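Long-range contacts in lysyl-trna-dependent l-ysyl-phosphatidylgycerol synthase (Bacillus licheniformis, PDB 4V36), which transfers lysine from lysyl-tRNA to the membrane lipid phosphatidylglycerol, a lipid modification linked to bacterial resistance: residues A[112-117]-A[261-266]; A[276-281]-A[318-323]. All blocks are in the same frame, centred on the assembly; numbering follows the deposited sequence.

Interaction 1: residues A[112-117]-A[261-266]; sequences FFKLGE and APLSNV
Glu117 and Ala261 face each other as an antiparallel hydrogen-bonded pair: Glu117 N donates to Ala261 O at 2.9 Å, and Ala261 N gives a short bond of 2.6 Å to Glu117 O. Two residues past Ala261 in the same chain, the side chain of Leu263 takes over the contact. Its two methyls divide the work. CD1 sits 3.6 Å from Lys114 O, while CD2 lies 3.6 Å from Gly116 CA and 3.7 Å from Glu117 CG. Lys114, with CG anti to its backbone N (chi1 -161°), runs its extended methylenes obliquely past both methyls. Its NZ then reaches Glu117 OE2 at 3.2 Å in a salt bridge, coming from above the carboxylate plane. The other oxygen, Glu117 OE1, pairs with Arg296 and takes a bond from a water that also accepts from Ser264 N. Leu115 and Gly116 together face Lys309 of strand 305-313, a classic beta bulge. The arrangement is the end of an antiparallel ladder in the central mixed sheet of this acetyltransferase-clan domain, where strand 255-261 pairs with the bulged strand 111-122.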
ATOM      1  N   PHE A 112      14.608 -10.576 -10.407  1.00 25.93           N
ATOM      2  CA  PHE A 112      13.611  -9.539 -10.180  1.00 25.40           C
ATOM      3  C   PHE A 112      12.558  -9.481 -11.280  1.00 27.16           C
ATOM      4  O   PHE A 112      12.844  -9.732 -12.449  1.00 17.60           O
ATOM      5  CB  PHE A 112      14.293  -8.177 -10.037  1.00 26.40           C
ATOM      6  CG  PHE A 112      15.373  -8.154  -8.995  1.00 32.25           C
ATOM      7  CD1 PHE A 112      15.054  -8.094  -7.647  1.00 28.97           C
ATOM      8  CD2 PHE A 112      16.708  -8.202  -9.361  1.00 24.65           C
ATOM      9  CE1 PHE A 112      16.046  -8.077  -6.685  1.00 26.59           C
ATOM     10  CE2 PHE A 112      17.705  -8.184  -8.403  1.00 32.19           C
ATOM     11  CZ  PHE A 112      17.373  -8.122  -7.063  1.00 30.87           C
ATOM     12  N   PHE A 113      11.336  -9.145 -10.883  1.00 19.93           N
ATOM     13  CA  PHE A 113      10.215  -9.042 -11.805  1.00 13.90           C
ATOM     14  C   PHE A 113       9.375  -7.818 -11.463  1.00 20.16           C
ATOM     15  O   PHE A 113       8.895  -7.684 -10.337  1.00 25.30           O
ATOM     16  CB  PHE A 113       9.366 -10.314 -11.755  1.00 18.18           C
ATOM     17  CG  PHE A 113       8.089 -10.223 -12.537  1.00 17.36           C
ATOM     18  CD1 PHE A 113       8.096 -10.363 -13.914  1.00 19.30           C
ATOM     19  CD2 PHE A 113       6.881 -10.007 -11.895  1.00 20.30           C
ATOM     20  CE1 PHE A 113       6.921 -10.283 -14.638  1.00 21.60           C
ATOM     21  CE2 PHE A 113       5.703  -9.924 -12.612  1.00 21.87           C
ATOM     22  CZ  PHE A 113       5.725 -10.062 -13.985  1.00 21.04           C
ATOM     23  N   LYS A 114       9.198  -6.926 -12.432  1.00 19.68           N
ATOM     24  CA  LYS A 114       8.479  -5.678 -12.191  1.00 23.02           C
ATOM     25  C   LYS A 114       6.979  -5.916 -12.052  1.00 19.43           C
ATOM     26  O   LYS A 114       6.321  -6.367 -12.989  1.00 21.55           O
ATOM     27  CB  LYS A 114       8.755  -4.672 -13.310  1.00 21.83           C
ATOM     28  CG  LYS A 114       8.437  -3.234 -12.933  1.00 22.31           C
ATOM     29  CD  LYS A 114       9.042  -2.250 -13.923  1.00 26.43           C
ATOM     30  CE  LYS A 114       8.888  -0.815 -13.437  1.00 27.36           C
ATOM     31  NZ  LYS A 114       9.498   0.160 -14.380  1.00 29.00           N
ATOM     32  N   LEU A 115       6.450  -5.604 -10.873  1.00 19.67           N
ATOM     33  CA  LEU A 115       5.043  -5.832 -10.560  1.00 15.55           C
ATOM     34  C   LEU A 115       4.158  -4.693 -11.055  1.00 14.35           C
ATOM     35  O   LEU A 115       3.000  -4.900 -11.418  1.00 19.05           O
ATOM     36  CB  LEU A 115       4.863  -6.005  -9.050  1.00 10.41           C
ATOM     37  CG  LEU A 115       5.647  -7.145  -8.400  1.00 17.57           C
ATOM     38  CD1 LEU A 115       5.778  -6.910  -6.906  1.00 17.30           C
ATOM     39  CD2 LEU A 115       4.969  -8.476  -8.674  1.00 12.31           C
ATOM     40  N   GLY A 116       4.713  -3.487 -11.058  1.00 18.87           N
ATOM     41  CA  GLY A 116       3.968  -2.302 -11.431  1.00 12.51           C
ATOM     42  C   GLY A 116       4.705  -1.057 -10.983  1.00 20.86           C
ATOM     43  O   GLY A 116       5.867  -1.129 -10.584  1.00 30.87           O
ATOM     44  N   GLU A 117       4.033   0.086 -11.044  1.00 27.63           N
ATOM     45  CA  GLU A 117       4.643   1.347 -10.643  1.00 20.87           C
ATOM     46  C   GLU A 117       3.712   2.150  -9.744  1.00 22.13           C
ATOM     47  O   GLU A 117       2.501   2.184  -9.960  1.00 21.86           O
ATOM     48  CB  GLU A 117       5.027   2.172 -11.875  1.00 21.05           C
ATOM     49  CG  GLU A 117       6.192   1.598 -12.668  1.00 26.58           C
ATOM     50  CD  GLU A 117       6.422   2.319 -13.984  1.00 28.16           C
ATOM     51  OE1 GLU A 117       5.454   2.474 -14.759  1.00 30.41           O
ATOM     52  OE2 GLU A 117       7.574   2.725 -14.245  1.00 30.41           O
ATOM     53  N   ALA A 261       0.240   1.028  -9.718  1.00 24.26           N
ATOM     54  CA  ALA A 261      -0.571   0.880 -10.916  1.00 25.72           C
ATOM     55  C   ALA A 261       0.078  -0.149 -11.834  1.00 31.58           C
ATOM     56  O   ALA A 261       1.292  -0.350 -11.774  1.00 41.61           O
ATOM     57  CB  ALA A 261      -0.728   2.219 -11.623  1.00 29.84           C
ATOM     58  N   PRO A 262      -0.724  -0.814 -12.681  1.00 30.03           N
ATOM     59  CA  PRO A 262      -0.145  -1.782 -13.617  1.00 31.05           C
ATOM     60  C   PRO A 262       0.794  -1.118 -14.617  1.00 27.49           C
ATOM     61  O   PRO A 262       0.631   0.063 -14.926  1.00 30.92           O
ATOM     62  CB  PRO A 262      -1.371  -2.371 -14.323  1.00 36.54           C
ATOM     63  CG  PRO A 262      -2.434  -1.337 -14.161  1.00 39.28           C
ATOM     64  CD  PRO A 262      -2.189  -0.731 -12.814  1.00 32.93           C
ATOM     65  N   LEU A 263       1.773  -1.873 -15.104  1.00 28.17           N
ATOM     66  CA  LEU A 263       2.715  -1.356 -16.087  1.00 27.72           C
ATOM     67  C   LEU A 263       2.016  -1.082 -17.412  1.00 29.34           C
ATOM     68  O   LEU A 263       0.975  -1.669 -17.708  1.00 32.36           O
ATOM     69  CB  LEU A 263       3.865  -2.343 -16.299  1.00 33.96           C
ATOM     70  CG  LEU A 263       4.737  -2.676 -15.089  1.00 28.88           C
ATOM     71  CD1 LEU A 263       5.731  -3.766 -15.449  1.00 23.73           C
ATOM     72  CD2 LEU A 263       5.455  -1.434 -14.601  1.00 20.46           C
ATOM     73  N   SER A 264       2.588  -0.186 -18.207  1.00 35.10           N
ATOM     74  CA  SER A 264       2.101   0.037 -19.561  1.00 45.14           C
ATOM     75  C   SER A 264       2.606  -1.082 -20.465  1.00 49.40           C
ATOM     76  O   SER A 264       3.327  -1.971 -20.014  1.00 52.28           O
ATOM     77  CB  SER A 264       2.549   1.402 -20.083  1.00 35.62           C
ATOM     78  OG  SER A 264       3.958   1.526 -20.029  1.00 39.22           O
ATOM     79  N   ASN A 265       2.240  -1.034 -21.741  1.00 59.29           N
ATOM     80  CA  ASN A 265       2.667  -2.060 -22.689  1.00 73.68           C
ATOM     81  C   ASN A 265       4.108  -1.866 -23.152  1.00 82.06           C
ATOM     82  O   ASN A 265       4.515  -2.416 -24.176  1.00 88.62           O
ATOM     83  CB  ASN A 265       1.734  -2.087 -23.901  1.00 78.85           C
ATOM     84  CG  ASN A 265       1.724  -0.773 -24.657  1.00 84.05           C
ATOM     85  OD1 ASN A 265       2.593  -0.517 -25.491  1.00 85.72           O
ATOM     86  ND2 ASN A 265       0.737   0.067 -24.371  1.00 85.49           N
ATOM     87  N   VAL A 266       4.868  -1.080 -22.390  1.00 85.15           N
ATOM     88  CA  VAL A 266       6.267  -0.779 -22.687  1.00 84.66           C
ATOM     89  C   VAL A 266       6.420  -0.164 -24.079  1.00 84.10           C
ATOM     90  O   VAL A 266       6.602   1.047 -24.210  1.00 77.71           O
ATOM     91  CB  VAL A 266       7.154  -2.037 -22.569  1.00 84.92           C
ATOM     92  CG1 VAL A 266       8.616  -1.676 -22.746  1.00 85.26           C
ATOM     93  CG2 VAL A 266       6.936  -2.709 -21.222  1.00 86.88           C
TER
HETATM   94  O   HOH W   1       1.785  -5.030 -14.646  1.00 27.28           O
HETATM   95  O   HOH W   2       5.282   1.347 -17.195  1.00 29.35           O

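Interaction 2: residues A[276-281]-A[318-323]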
ATOM      1  N   GLU A 276       2.635 -18.641 -21.452  1.00 28.23           N
ATOM      2  CA  GLU A 276       1.189 -18.621 -21.273  1.00 25.86           C
ATOM      3  C   GLU A 276       0.832 -18.770 -19.799  1.00 18.29           C
ATOM      4  O   GLU A 276      -0.132 -18.167 -19.323  1.00 18.09           O
ATOM      5  CB  GLU A 276       0.522 -19.723 -22.099  1.00 35.31           C
ATOM      6  CG  GLU A 276      -0.992 -19.774 -21.956  1.00 35.84           C
ATOM      7  CD  GLU A 276      -1.663 -18.454 -22.294  1.00 31.08           C
ATOM      8  OE1 GLU A 276      -1.156 -17.726 -23.175  1.00 41.14           O
ATOM      9  OE2 GLU A 276      -2.699 -18.139 -21.675  1.00 28.64           O
ATOM     10  N   ARG A 277       1.618 -19.570 -19.084  1.00 18.33           N
ATOM     11  CA  ARG A 277       1.448 -19.736 -17.644  1.00 26.00           C
ATOM     12  C   ARG A 277       1.492 -18.392 -16.930  1.00 35.81           C
ATOM     13  O   ARG A 277       0.556 -18.022 -16.222  1.00 38.23           O
ATOM     14  CB  ARG A 277       2.531 -20.651 -17.072  1.00 37.36           C
ATOM     15  CG  ARG A 277       2.443 -22.102 -17.503  1.00 43.59           C
ATOM     16  CD  ARG A 277       3.624 -22.887 -16.951  1.00 46.44           C
ATOM     17  NE  ARG A 277       3.705 -22.804 -15.493  1.00 31.62           N
ATOM     18  CZ  ARG A 277       4.804 -23.061 -14.791  1.00 35.12           C
ATOM     19  NH1 ARG A 277       5.922 -23.412 -15.411  1.00 50.30           N
ATOM     20  NH2 ARG A 277       4.789 -22.964 -13.468  1.00 33.20           N
ATOM     21  N   LEU A 278       2.587 -17.667 -17.131  1.00 31.37           N
ATOM     22  CA  LEU A 278       2.806 -16.387 -16.470  1.00 26.72           C
ATOM     23  C   LEU A 278       1.764 -15.353 -16.885  1.00 25.43           C
ATOM     24  O   LEU A 278       1.285 -14.578 -16.057  1.00 30.62           O
ATOM     25  CB  LEU A 278       4.214 -15.869 -16.776  1.00 21.77           C
ATOM     26  CG  LEU A 278       4.646 -14.592 -16.055  1.00 24.29           C
ATOM     27  CD1 LEU A 278       4.560 -14.775 -14.548  1.00 18.72           C
ATOM     28  CD2 LEU A 278       6.053 -14.197 -16.471  1.00 32.60           C
ATOM     29  N   ALA A 279       1.416 -15.351 -18.169  1.00 25.39           N
ATOM     30  CA  ALA A 279       0.446 -14.401 -18.701  1.00 26.32           C
ATOM     31  C   ALA A 279      -0.922 -14.577 -18.050  1.00 30.54           C
ATOM     32  O   ALA A 279      -1.550 -13.603 -17.635  1.00 32.16           O
ATOM     33  CB  ALA A 279       0.336 -14.548 -20.212  1.00 22.66           C
ATOM     34  N   ALA A 280      -1.374 -15.823 -17.956  1.00 33.21           N
ATOM     35  CA  ALA A 280      -2.677 -16.126 -17.375  1.00 32.83           C
ATOM     36  C   ALA A 280      -2.736 -15.739 -15.899  1.00 38.09           C
ATOM     37  O   ALA A 280      -3.765 -15.275 -15.409  1.00 30.97           O
ATOM     38  CB  ALA A 280      -3.000 -17.602 -17.547  1.00 25.67           C
ATOM     39  N   VAL A 281      -1.623 -15.930 -15.201  1.00 41.80           N
ATOM     40  CA  VAL A 281      -1.547 -15.619 -13.778  1.00 35.59           C
ATOM     41  C   VAL A 281      -1.629 -14.115 -13.527  1.00 38.22           C
ATOM     42  O   VAL A 281      -2.316 -13.665 -12.609  1.00 40.52           O
ATOM     43  CB  VAL A 281      -0.250 -16.171 -13.158  1.00 38.57           C
ATOM     44  CG1 VAL A 281      -0.069 -15.650 -11.748  1.00 44.76           C
ATOM     45  CG2 VAL A 281      -0.267 -17.689 -13.165  1.00 39.78           C
ATOM     46  N   SER A 318       9.494 -20.968 -11.580  1.00 26.99           N
ATOM     47  CA  SER A 318       8.522 -21.036 -10.495  1.00 24.13           C
ATOM     48  C   SER A 318       7.840 -19.689 -10.267  1.00 26.66           C
ATOM     49  O   SER A 318       7.115 -19.508  -9.289  1.00 35.02           O
ATOM     50  CB  SER A 318       9.198 -21.502  -9.206  1.00 29.55           C
ATOM     51  OG  SER A 318      10.113 -20.529  -8.734  1.00 45.05           O
ATOM     52  N   LEU A 319       8.079 -18.750 -11.175  1.00 23.62           N
ATOM     53  CA  LEU A 319       7.505 -17.410 -11.073  1.00 24.91           C
ATOM     54  C   LEU A 319       5.969 -17.371 -11.176  1.00 22.34           C
ATOM     55  O   LEU A 319       5.332 -16.632 -10.424  1.00 25.84           O
ATOM     56  CB  LEU A 319       8.124 -16.495 -12.136  1.00 15.73           C
ATOM     57  CG  LEU A 319       7.697 -15.028 -12.137  1.00 24.05           C
ATOM     58  CD1 LEU A 319       7.977 -14.391 -10.789  1.00 15.18           C
ATOM     59  CD2 LEU A 319       8.409 -14.271 -13.251  1.00 22.99           C
ATOM     60  N   PRO A 320       5.364 -18.148 -12.101  1.00 20.42           N
ATOM     61  CA  PRO A 320       3.894 -18.137 -12.125  1.00 15.15           C
ATOM     62  C   PRO A 320       3.260 -18.635 -10.826  1.00 23.07           C
ATOM     63  O   PRO A 320       2.259 -18.073 -10.380  1.00 17.30           O
ATOM     64  CB  PRO A 320       3.557 -19.082 -13.281  1.00 21.94           C
ATOM     65  CG  PRO A 320       4.740 -19.021 -14.169  1.00 18.26           C
ATOM     66  CD  PRO A 320       5.914 -18.893 -13.250  1.00 18.75           C
ATOM     67  N   VAL A 321       3.834 -19.676 -10.233  1.00 19.78           N
ATOM     68  CA  VAL A 321       3.333 -20.205  -8.969  1.00 21.27           C
ATOM     69  C   VAL A 321       3.503 -19.176  -7.855  1.00 23.46           C
ATOM     70  O   VAL A 321       2.599 -18.965  -7.047  1.00 18.93           O
ATOM     71  CB  VAL A 321       4.051 -21.508  -8.572  1.00 29.36           C
ATOM     72  CG1 VAL A 321       3.527 -22.019  -7.237  1.00 26.85           C
ATOM     73  CG2 VAL A 321       3.881 -22.559  -9.658  1.00 23.77           C
ATOM     74  N   THR A 322       4.670 -18.538  -7.831  1.00 19.98           N
ATOM     75  CA  THR A 322       4.992 -17.522  -6.834  1.00 14.15           C
ATOM     76  C   THR A 322       3.953 -16.404  -6.800  1.00 17.77           C
ATOM     77  O   THR A 322       3.520 -15.979  -5.728  1.00 21.71           O
ATOM     78  CB  THR A 322       6.382 -16.912  -7.099  1.00 16.49           C
ATOM     79  OG1 THR A 322       7.375 -17.943  -7.037  1.00 21.03           O
ATOM     80  CG2 THR A 322       6.706 -15.838  -6.069  1.00 24.12           C
ATOM     81  N   MET A 323       3.551 -15.940  -7.979  1.00 13.44           N
ATOM     82  CA  MET A 323       2.553 -14.883  -8.090  1.00 22.95           C
ATOM     83  C   MET A 323       1.199 -15.326  -7.543  1.00 22.06           C
ATOM     84  O   MET A 323       0.491 -14.542  -6.913  1.00 27.02           O
ATOM     85  CB  MET A 323       2.407 -14.440  -9.546  1.00 21.55           C
ATOM     86  CG  MET A 323       3.595 -13.668 -10.086  1.00 30.98           C
ATOM     87  SD  MET A 323       3.798 -12.075  -9.267  1.00 43.44           S
ATOM     88  CE  MET A 323       2.226 -11.298  -9.635  1.00 55.11           C
TER
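Pro320 of helix 319-330 presents its ring to Arg277, Leu278 and Val281 of helix 276-285. The two short helical segments run nearly parallel, with their axes 8.9 Å apart at closest approach and 16° between them, and the backbones come nearest at Leu278 and Pro320.

Most of the contact is apolar. Pro320 CG sits 3.9 Å from Leu278 N and is also near the CB atoms of Arg277 and Leu278, so the proline ring packs against the backbone of the first turn as well as its side chains. One turn on, Val281 divides its methyls: CG1 is 3.5 Å from Met323 CB, and CG2 lies 4.1 Å from Pro320 CB. CG1 stands anti to the backbone N (chi1 171°), where it also meets Pro320 O. On the buried flank Leu278 and Leu319 cross obliquely, Leu278 CD1 lying 4.0 Å from Leu319 CG. Leu319 and Met323 both continue onto Leu311 of strand 305-313.

The charged residue contributes through its flat group. A bend at chi3 (57°) sets Arg277 NE; the guanidinium has Pro320 CG over one face, 3.8 Å from the plane and offset toward its edge. Val321 CG2 meets the edge in plane, 3.9 Å from Arg277 NH2.

Between the two segments there is no polar bond; the polar bonds run along the chain, as where Ser318 O accepts from both Thr322 N and Thr322 OG1, the hydroxyl donating from above the carbonyl plane. The chemistry therefore implies helix-helix packing by shape and van der Waals contact, with Leu319 and Met323 on the sheet side and Arg277 on the exposed side.

Following the chain from the N terminus, strand 111-122 comes after four earlier strands of the sheet. Between 112-117 and 261-266 lie 143 residues, including strands 149-153, 196-200, 206-213 and 220-228 and nearly all of strand 255-261, and interaction 1 closes that long loop. Interaction 2 opens afterwards, in helix 276-285, and closes at helix 319-330 after a shorter excursion through helix 296-300 and strand 305-313. The two loops therefore follow in series, neither nesting nor crossing. In space they meet: Leu115 CD2 packs 3.8 Å from Met323 SD, and Phe113 CD1 lies 4.0 Å from Leu319 CD2. Strand 111-122 sits between strands 305-313 and 255-261, while helix 319-330 packs on the face that carries Phe113 and Leu115.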